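Local coordinates for dipeptidase AC. Metallo peptidase. MEROPS family M19 (Rhodobacter sphaeroides, PDB 3LY0), which probably hydrolyses dipeptides as a metallodipeptidase of the M19 family, with two zinc ions in its active site, at residues S268-D273 with A278-E283; R287-L292 with A327-H332; G259-N264 with D294-D299. One frame throughout, in Å; residues are numbered along the deposited sequence.

Overall arrangement
Contacts 2 and 3 share helix 283-296, on one flank of a TIM-barrel-like fold, and contact 1 lies in the connection that leads into it. Contact 3 is the buried one: strand 260-263 meets the end of that helix through apolar side chains, with no hydrogen bond across. Contact 2 uses an earlier part of the same helix, where it faces helix 322-332; an apolar pair lies inside, and an aspartate-histidine hydrogen bond lies nearer the surface. Contact 1 is partly buried, mixing methionine packing with arginine hydrogen bonding; F269 there reaches the carboxylate of the bound inhibitor. A salt bridge from E272 to R287 joins contacts 1 and 2, while L263 packs on L289 between contacts 2 and 3.

Contact 1: S268-D273 with A278-E283. With LY0 ((2R)-3-[(R)-[(1R)-1-aminoethyl](hydroxy)phosphoryl]-2-methylpropanoic acid), chain C.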
# COMPACT_ATOMS: atom_id res chain seq x y z
N SER A 268 -5.87 8.19 10.30
CA SER A 268 -5.48 7.53 11.55
C SER A 268 -3.97 7.43 11.72
O SER A 268 -3.48 7.34 12.84
CB SER A 268 -6.06 6.12 11.59
OG SER A 268 -7.47 6.18 11.43
N PHE A 269 -3.24 7.45 10.61
CA PHE A 269 -1.80 7.22 10.65
C PHE A 269 -1.01 8.50 10.43
O PHE A 269 0.22 8.49 10.51
CB PHE A 269 -1.39 6.18 9.59
CG PHE A 269 -2.14 4.88 9.70
CD1 PHE A 269 -2.70 4.46 10.90
CD2 PHE A 269 -2.28 4.06 8.57
CE1 PHE A 269 -3.39 3.24 10.98
CE2 PHE A 269 -2.96 2.85 8.65
CZ PHE A 269 -3.52 2.45 9.85
N LEU A 270 -1.72 9.60 10.16
CA LEU A 270 -1.11 10.91 9.92
C LEU A 270 -1.26 11.86 11.10
O LEU A 270 -0.33 12.56 11.46
CB LEU A 270 -1.75 11.57 8.69
CG LEU A 270 -1.40 11.04 7.30
CD1 LEU A 270 -2.28 11.66 6.24
CD2 LEU A 270 0.07 11.31 6.98
N ARG A 271 -2.46 11.90 11.68
CA ARG A 271 -2.75 12.85 12.76
C ARG A 271 -1.97 12.47 14.01
O ARG A 271 -1.85 11.31 14.36
CB ARG A 271 -4.24 12.83 13.07
CG ARG A 271 -5.13 13.30 11.94
CD ARG A 271 -6.58 12.99 12.23
NE ARG A 271 -7.02 13.68 13.44
CZ ARG A 271 -7.97 14.61 13.47
NH1 ARG A 271 -8.61 14.94 12.35
NH2 ARG A 271 -8.28 15.19 14.61
N GLU A 272 -1.44 13.47 14.71
CA GLU A 272 -0.71 13.16 15.93
C GLU A 272 -1.63 12.54 16.98
O GLU A 272 -1.16 11.77 17.82
CB GLU A 272 -0.02 14.41 16.47
CG GLU A 272 1.18 14.85 15.65
CD GLU A 272 1.86 16.08 16.23
OE1 GLU A 272 1.55 16.44 17.39
OE2 GLU A 272 2.69 16.70 15.53
N ASP A 273 -2.92 12.84 16.91
CA ASP A 273 -3.91 12.27 17.83
C ASP A 273 -4.47 10.91 17.40
O ASP A 273 -5.27 10.31 18.10
CB ASP A 273 -5.06 13.26 18.11
CG ASP A 273 -5.89 13.58 16.87
OD1 ASP A 273 -5.91 12.78 15.92
OD2 ASP A 273 -6.55 14.64 16.86
N ALA A 278 -11.43 13.14 8.94
CA ALA A 278 -10.84 13.81 7.78
C ALA A 278 -10.63 15.31 8.00
O ALA A 278 -10.04 15.98 7.14
CB ALA A 278 -11.71 13.58 6.55
N GLU A 279 -11.11 15.85 9.12
CA GLU A 279 -11.01 17.28 9.41
C GLU A 279 -9.64 17.63 9.97
O GLU A 279 -9.41 17.61 11.18
CB GLU A 279 -12.12 17.72 10.37
CG GLU A 279 -12.02 19.18 10.81
CD GLU A 279 -13.06 19.54 11.86
OE1 GLU A 279 -12.81 20.49 12.64
OE2 GLU A 279 -14.12 18.88 11.90
N MET A 280 -8.72 17.92 9.06
CA MET A 280 -7.34 18.20 9.39
C MET A 280 -6.75 19.01 8.25
O MET A 280 -7.34 19.11 7.18
CB MET A 280 -6.55 16.89 9.53
CG MET A 280 -6.57 16.01 8.26
SD MET A 280 -5.72 14.40 8.43
CE MET A 280 -4.01 14.88 8.27
N GLY A 281 -5.58 19.60 8.49
CA GLY A 281 -4.91 20.39 7.47
C GLY A 281 -3.69 19.69 6.91
O GLY A 281 -3.52 18.48 7.07
N TRP A 282 -2.85 20.46 6.23
CA TRP A 282 -1.63 19.91 5.62
C TRP A 282 -0.50 19.62 6.61
O TRP A 282 0.39 18.82 6.32
CB TRP A 282 -1.12 20.84 4.52
CG TRP A 282 -2.05 21.00 3.38
CD1 TRP A 282 -2.66 22.15 2.97
CD2 TRP A 282 -2.51 19.97 2.48
NE1 TRP A 282 -3.46 21.91 1.88
CE2 TRP A 282 -3.38 20.58 1.56
CE3 TRP A 282 -2.26 18.60 2.37
CZ2 TRP A 282 -4.01 19.87 0.54
CZ3 TRP A 282 -2.88 17.90 1.36
CH2 TRP A 282 -3.75 18.53 0.46
N GLU A 283 -0.51 20.27 7.77
CA GLU A 283 0.60 20.15 8.72
C GLU A 283 1.01 18.70 9.03
O GLU A 283 2.19 18.38 9.02
CB GLU A 283 0.30 20.87 10.04
CG GLU A 283 0.07 22.37 9.99
CD GLU A 283 -0.25 22.94 11.37
OE1 GLU A 283 -0.32 22.14 12.34
OE2 GLU A 283 -0.42 24.17 11.51
P LY0 C . -5.99 -1.26 4.18
C1 LY0 C . -8.44 -2.56 4.47
N1 LY0 C . -7.06 -3.00 2.46
C2 LY0 C . -7.47 -2.02 3.44
C4 LY0 C . -6.45 0.26 5.12
C5 LY0 C . -5.88 0.36 6.50
C6 LY0 C . -4.41 0.04 6.56
C7 LY0 C . -6.28 1.60 7.26
O31 LY0 C . -5.07 -0.95 3.03
O32 LY0 C . -5.29 -2.31 5.11
O61 LY0 C . -3.83 -0.19 7.76
O62 LY0 C . -3.72 -0.05 5.52
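M280 packs its thioether against L270 and the aliphatic part of R271. Its SD lies 3.7 Å from CG of R271, and its CE reaches CB of L270 at 4.0 Å, the L270 and M280 side chains crossing at about a right angle. CG of M280 is held between its backbone N and carbonyl carbon (chi1 58°), and a bend at chi3 brings the methyl round to both partners. Further along R271, NH1 gives a weak hydrogen bond to O of E279 (3.0 Å, 127° at the hydrogen), the carbonyl standing oblique to the guanidinium; NH1 also bonds to O of S277. What fixes the guanidinium is a bidentate, side-on salt bridge to D273: NE to OD1 and NH2 to OD2, both 2.9 Å, each carboxylate oxygen using its syn lone pair and lying almost in the guanidinium plane. One residue before L270, F269 presents its ring edge to the carboxylate of the phosphinate inhibitor LY0, CE2 being 3.3 Å from O61, which places F269, on the short helix 267-270, in the ligand pocket. Around this connection between strand 260-263 and helix 283-296, E272 forms a salt bridge with R287 of that helix, and W282 packs on helix 322-332.

Contact 2: R287-L292 with A327-H332; sequences RHLDHL and AAMRAH
D290 and H332 close the outer edge of the contact with a short, nearly straight hydrogen bond: NE2 of H332 donates to OD2 of D290 over 2.7 Å, at 170° about the hydrogen. The two side chains arrive from opposite directions. The carboxylate oxygen sits at the edge of the imidazole, almost in the ring plane, whereas the nitrogen meets the syn side of OD2 but stands out of the carboxylate plane, and the carboxylate and ring planes are 29° apart. H332 reaches across by extending its ring away from its own backbone N (chi1 -168°). The other oxygen of D290, OD1, is hydrogen-bonded to OH of Y334, which gives the carboxylate a second hold. A carboxylate so close would be expected to stabilise a protonated imidazole. H332 is exposed and D290 partly so, which makes this the solvent side of the interface.

The setting is the outer layer of a TIM-barrel-like fold. Helix 283-296 lies against the barrel strands, with L289 touching V301 and M303 of strand 301-303, and helix 322-332 stands beside it, M329 packing on M339 and L342 of helix 336-354.

Inside, the polar pair gives way to L289 and M329, both buried. Here CD1 of L289 meets CE of M329 at 4.0 Å, methyl against methyl, the side chains crossing at about a right angle. The bend of the M329 chain at chi3 carries its methyl over to the leucine, although the residue does not start out pointing across. Side chains alone bridge the helices, the nearest CA pair, L289 and M329, being 9.1 Å apart, and the CA atoms of D290 and H332 are 9.7 Å from each other.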
# COMPACT_ATOMS: atom_id res chain seq x y z
N ARG A 287 4.55 16.95 8.28
CA ARG A 287 5.29 16.51 9.45
C ARG A 287 5.82 15.10 9.20
O ARG A 287 6.99 14.81 9.41
CB ARG A 287 4.35 16.51 10.66
CG ARG A 287 5.04 16.49 12.00
CD ARG A 287 4.04 16.86 13.10
NE ARG A 287 3.24 18.04 12.75
CZ ARG A 287 1.91 18.10 12.77
NH1 ARG A 287 1.19 17.05 13.15
NH2 ARG A 287 1.29 19.22 12.43
N HIS A 288 4.95 14.21 8.73
CA HIS A 288 5.39 12.85 8.43
C HIS A 288 6.38 12.81 7.28
O HIS A 288 7.39 12.12 7.36
CB HIS A 288 4.19 11.95 8.12
CG HIS A 288 3.50 11.44 9.34
ND1 HIS A 288 3.88 10.28 9.99
CD2 HIS A 288 2.47 11.95 10.06
CE1 HIS A 288 3.10 10.10 11.04
NE2 HIS A 288 2.23 11.09 11.10
N LEU A 289 6.11 13.56 6.22
CA LEU A 289 7.04 13.57 5.09
C LEU A 289 8.41 14.07 5.50
O LEU A 289 9.42 13.47 5.15
CB LEU A 289 6.49 14.38 3.91
CG LEU A 289 5.41 13.70 3.08
CD1 LEU A 289 4.84 14.69 2.08
CD2 LEU A 289 5.97 12.47 2.35
N ASP A 290 8.45 15.16 6.26
CA ASP A 290 9.73 15.67 6.72
C ASP A 290 10.47 14.63 7.53
O ASP A 290 11.68 14.44 7.37
CB ASP A 290 9.55 16.90 7.61
CG ASP A 290 9.32 18.18 6.82
OD1 ASP A 290 9.49 18.20 5.58
OD2 ASP A 290 8.97 19.19 7.47
N HIS A 291 9.76 13.96 8.43
CA HIS A 291 10.41 12.98 9.30
C HIS A 291 10.94 11.81 8.49
O HIS A 291 12.07 11.35 8.70
CB HIS A 291 9.47 12.49 10.40
CG HIS A 291 10.16 11.71 11.47
ND1 HIS A 291 10.66 12.31 12.61
CD2 HIS A 291 10.46 10.40 11.57
CE1 HIS A 291 11.23 11.39 13.37
NE2 HIS A 291 11.12 10.22 12.76
N LEU A 292 10.13 11.32 7.56
CA LEU A 292 10.54 10.21 6.71
C LEU A 292 11.73 10.60 5.83
O LEU A 292 12.70 9.86 5.74
CB LEU A 292 9.37 9.73 5.85
CG LEU A 292 8.21 9.09 6.62
CD1 LEU A 292 7.02 8.88 5.70
CD2 LEU A 292 8.64 7.77 7.23
N ALA A 327 0.79 21.13 -4.26
CA ALA A 327 0.90 22.56 -3.95
C ALA A 327 1.33 22.82 -2.51
O ALA A 327 2.15 23.71 -2.25
CB ALA A 327 -0.42 23.26 -4.24
N ALA A 328 0.78 22.06 -1.57
CA ALA A 328 1.18 22.18 -0.17
C ALA A 328 2.64 21.77 0.03
O ALA A 328 3.38 22.39 0.80
CB ALA A 328 0.25 21.37 0.74
N MET A 329 3.04 20.71 -0.65
CA MET A 329 4.41 20.23 -0.56
C MET A 329 5.38 21.28 -1.09
O MET A 329 6.42 21.53 -0.48
CB MET A 329 4.56 18.90 -1.31
CG MET A 329 3.70 17.77 -0.72
SD MET A 329 3.61 16.25 -1.73
CE MET A 329 5.33 15.75 -1.74
N ARG A 330 5.03 21.90 -2.20
CA ARG A 330 5.88 22.95 -2.77
C ARG A 330 5.97 24.15 -1.84
O ARG A 330 7.05 24.71 -1.62
CB ARG A 330 5.36 23.39 -4.13
CG ARG A 330 5.52 22.34 -5.22
CD ARG A 330 5.30 22.95 -6.58
NE ARG A 330 5.68 22.03 -7.65
CZ ARG A 330 4.82 21.48 -8.50
NH1 ARG A 330 3.53 21.77 -8.40
NH2 ARG A 330 5.25 20.66 -9.44
N ALA A 331 4.82 24.55 -1.28
CA ALA A 331 4.79 25.70 -0.37
C ALA A 331 5.63 25.46 0.88
O ALA A 331 6.19 26.40 1.46
CB ALA A 331 3.35 26.04 0.02
N HIS A 332 5.72 24.20 1.29
CA HIS A 332 6.49 23.79 2.45
C HIS A 332 7.99 23.90 2.16
O HIS A 332 8.81 23.91 3.08
CB HIS A 332 6.13 22.35 2.81
CG HIS A 332 6.65 21.91 4.14
ND1 HIS A 332 6.24 22.48 5.32
CD2 HIS A 332 7.52 20.93 4.47
CE1 HIS A 332 6.85 21.88 6.33
NE2 HIS A 332 7.63 20.94 5.84

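Contact 3: G259-N264 with D294-D299; sequences GMVGLN and DRLGED
Among M260, V261, L296 and D299, the residues that touch here, no aromatic ring takes part, and the one flat side-chain group, the carboxylate of D299, is turned from the strand, its OD1 held in a salt bridge with K341. D299 offers M260 its backbone oxygen instead, and only loosely, with SD of M260 4.3 Å from O of D299. The contact joins two parts of a beta-alpha-beta crossover in the TIM-barrel-like fold: strand 260-263, helix 283-296 and the parallel strand 301-303, to which V261 is hydrogen-bonded through its backbone.

M260 and V261 put their side chains on different sides of the strand. M260 starts out away from the end of the helix and packs on N346, W347 and L350 of helix 336-354. V261 instead points at the helix, and L296 points back at it, so that the two cross at about a right angle. Both are buried, and the interaction is purely one of apolar packing. L296 also packs on L251 and I254 of helix 248-256, and V261 touches I254 too, which sets the pair between the strand and both helices.

Beyond L296 the helix ends. G297 leaves helical geometry with a positive phi of 99°, and the chain passes through E298 and D299 toward strand 301-303. Within the apolar pair, the valine has CG1 extended away from its backbone N (chi1 174°), which leaves CG2 for the leucine. A single methyl of L296 makes the approach: CD1 lies 3.6 Å from CG2 of V261 and 3.7 Å from CB of V261.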
# COMPACT_ATOMS: atom_id res chain seq x y z
N GLY A 259 15.91 0.98 0.87
CA GLY A 259 14.51 0.62 0.70
C GLY A 259 13.57 1.76 0.33
O GLY A 259 13.95 2.70 -0.36
N MET A 260 12.33 1.66 0.78
CA MET A 260 11.32 2.62 0.35
C MET A 260 10.14 2.60 1.30
O MET A 260 9.71 1.52 1.76
CB MET A 260 10.85 2.24 -1.06
CG MET A 260 9.86 3.21 -1.70
SD MET A 260 10.57 4.85 -2.17
CE MET A 260 9.11 5.57 -2.95
N VAL A 261 9.64 3.79 1.62
CA VAL A 261 8.41 3.92 2.39
C VAL A 261 7.44 4.81 1.65
O VAL A 261 7.79 5.91 1.23
CB VAL A 261 8.67 4.48 3.81
CG1 VAL A 261 7.34 4.72 4.53
CG2 VAL A 261 9.54 3.52 4.62
N GLY A 262 6.22 4.31 1.46
CA GLY A 262 5.16 5.11 0.88
C GLY A 262 4.29 5.75 1.95
O GLY A 262 3.81 5.07 2.86
N LEU A 263 4.10 7.07 1.85
CA LEU A 263 3.26 7.80 2.79
C LEU A 263 1.79 7.41 2.67
O LEU A 263 1.18 7.57 1.61
CB LEU A 263 3.40 9.31 2.54
CG LEU A 263 2.66 10.19 3.56
CD1 LEU A 263 3.47 10.38 4.82
CD2 LEU A 263 2.29 11.53 2.92
N ASN A 264 1.22 6.92 3.77
CA ASN A 264 -0.17 6.51 3.83
C ASN A 264 -1.05 7.73 4.11
O ASN A 264 -0.77 8.50 5.04
CB ASN A 264 -0.32 5.45 4.93
CG ASN A 264 -1.65 4.74 4.87
OD1 ASN A 264 -2.66 5.33 4.52
ND2 ASN A 264 -1.65 3.45 5.21
N ASP A 294 13.91 13.00 6.28
CA ASP A 294 15.09 13.25 7.09
C ASP A 294 15.84 11.97 7.46
O ASP A 294 17.07 11.94 7.43
CB ASP A 294 14.72 14.01 8.36
CG ASP A 294 15.93 14.44 9.15
OD1 ASP A 294 16.39 13.66 10.01
OD2 ASP A 294 16.42 15.56 8.91
N ARG A 295 15.11 10.93 7.82
CA ARG A 295 15.74 9.71 8.30
C ARG A 295 16.04 8.72 7.17
O ARG A 295 17.08 8.07 7.16
CB ARG A 295 14.89 9.04 9.39
CG ARG A 295 14.51 9.97 10.56
CD ARG A 295 15.71 10.74 11.12
NE ARG A 295 15.30 11.76 12.09
CZ ARG A 295 15.30 11.59 13.41
NH1 ARG A 295 15.70 10.45 13.95
NH2 ARG A 295 14.91 12.58 14.21
N LEU A 296 15.12 8.60 6.21
CA LEU A 296 15.32 7.65 5.11
C LEU A 296 16.20 8.18 3.99
O LEU A 296 16.85 7.41 3.28
CB LEU A 296 13.98 7.23 4.53
CG LEU A 296 13.08 6.44 5.48
CD1 LEU A 296 11.67 6.39 4.90
CD2 LEU A 296 13.66 5.04 5.70
N GLY A 297 16.19 9.50 3.82
CA GLY A 297 16.86 10.12 2.69
C GLY A 297 15.86 10.44 1.59
O GLY A 297 14.81 9.80 1.49
N GLU A 298 16.20 11.42 0.76
CA GLU A 298 15.31 11.91 -0.27
C GLU A 298 14.96 10.88 -1.33
O GLU A 298 13.97 11.05 -2.04
CB GLU A 298 15.93 13.13 -0.98
CG GLU A 298 16.00 14.39 -0.15
CD GLU A 298 16.55 15.57 -0.95
OE1 GLU A 298 17.07 15.34 -2.06
OE2 GLU A 298 16.46 16.71 -0.46
N ASP A 299 15.76 9.83 -1.45
CA ASP A 299 15.54 8.84 -2.50
C ASP A 299 14.66 7.67 -2.04
O ASP A 299 14.39 6.76 -2.83
CB ASP A 299 16.88 8.28 -2.99
CG ASP A 299 17.72 9.33 -3.69
OD1 ASP A 299 17.27 9.85 -4.73
OD2 ASP A 299 18.82 9.62 -3.19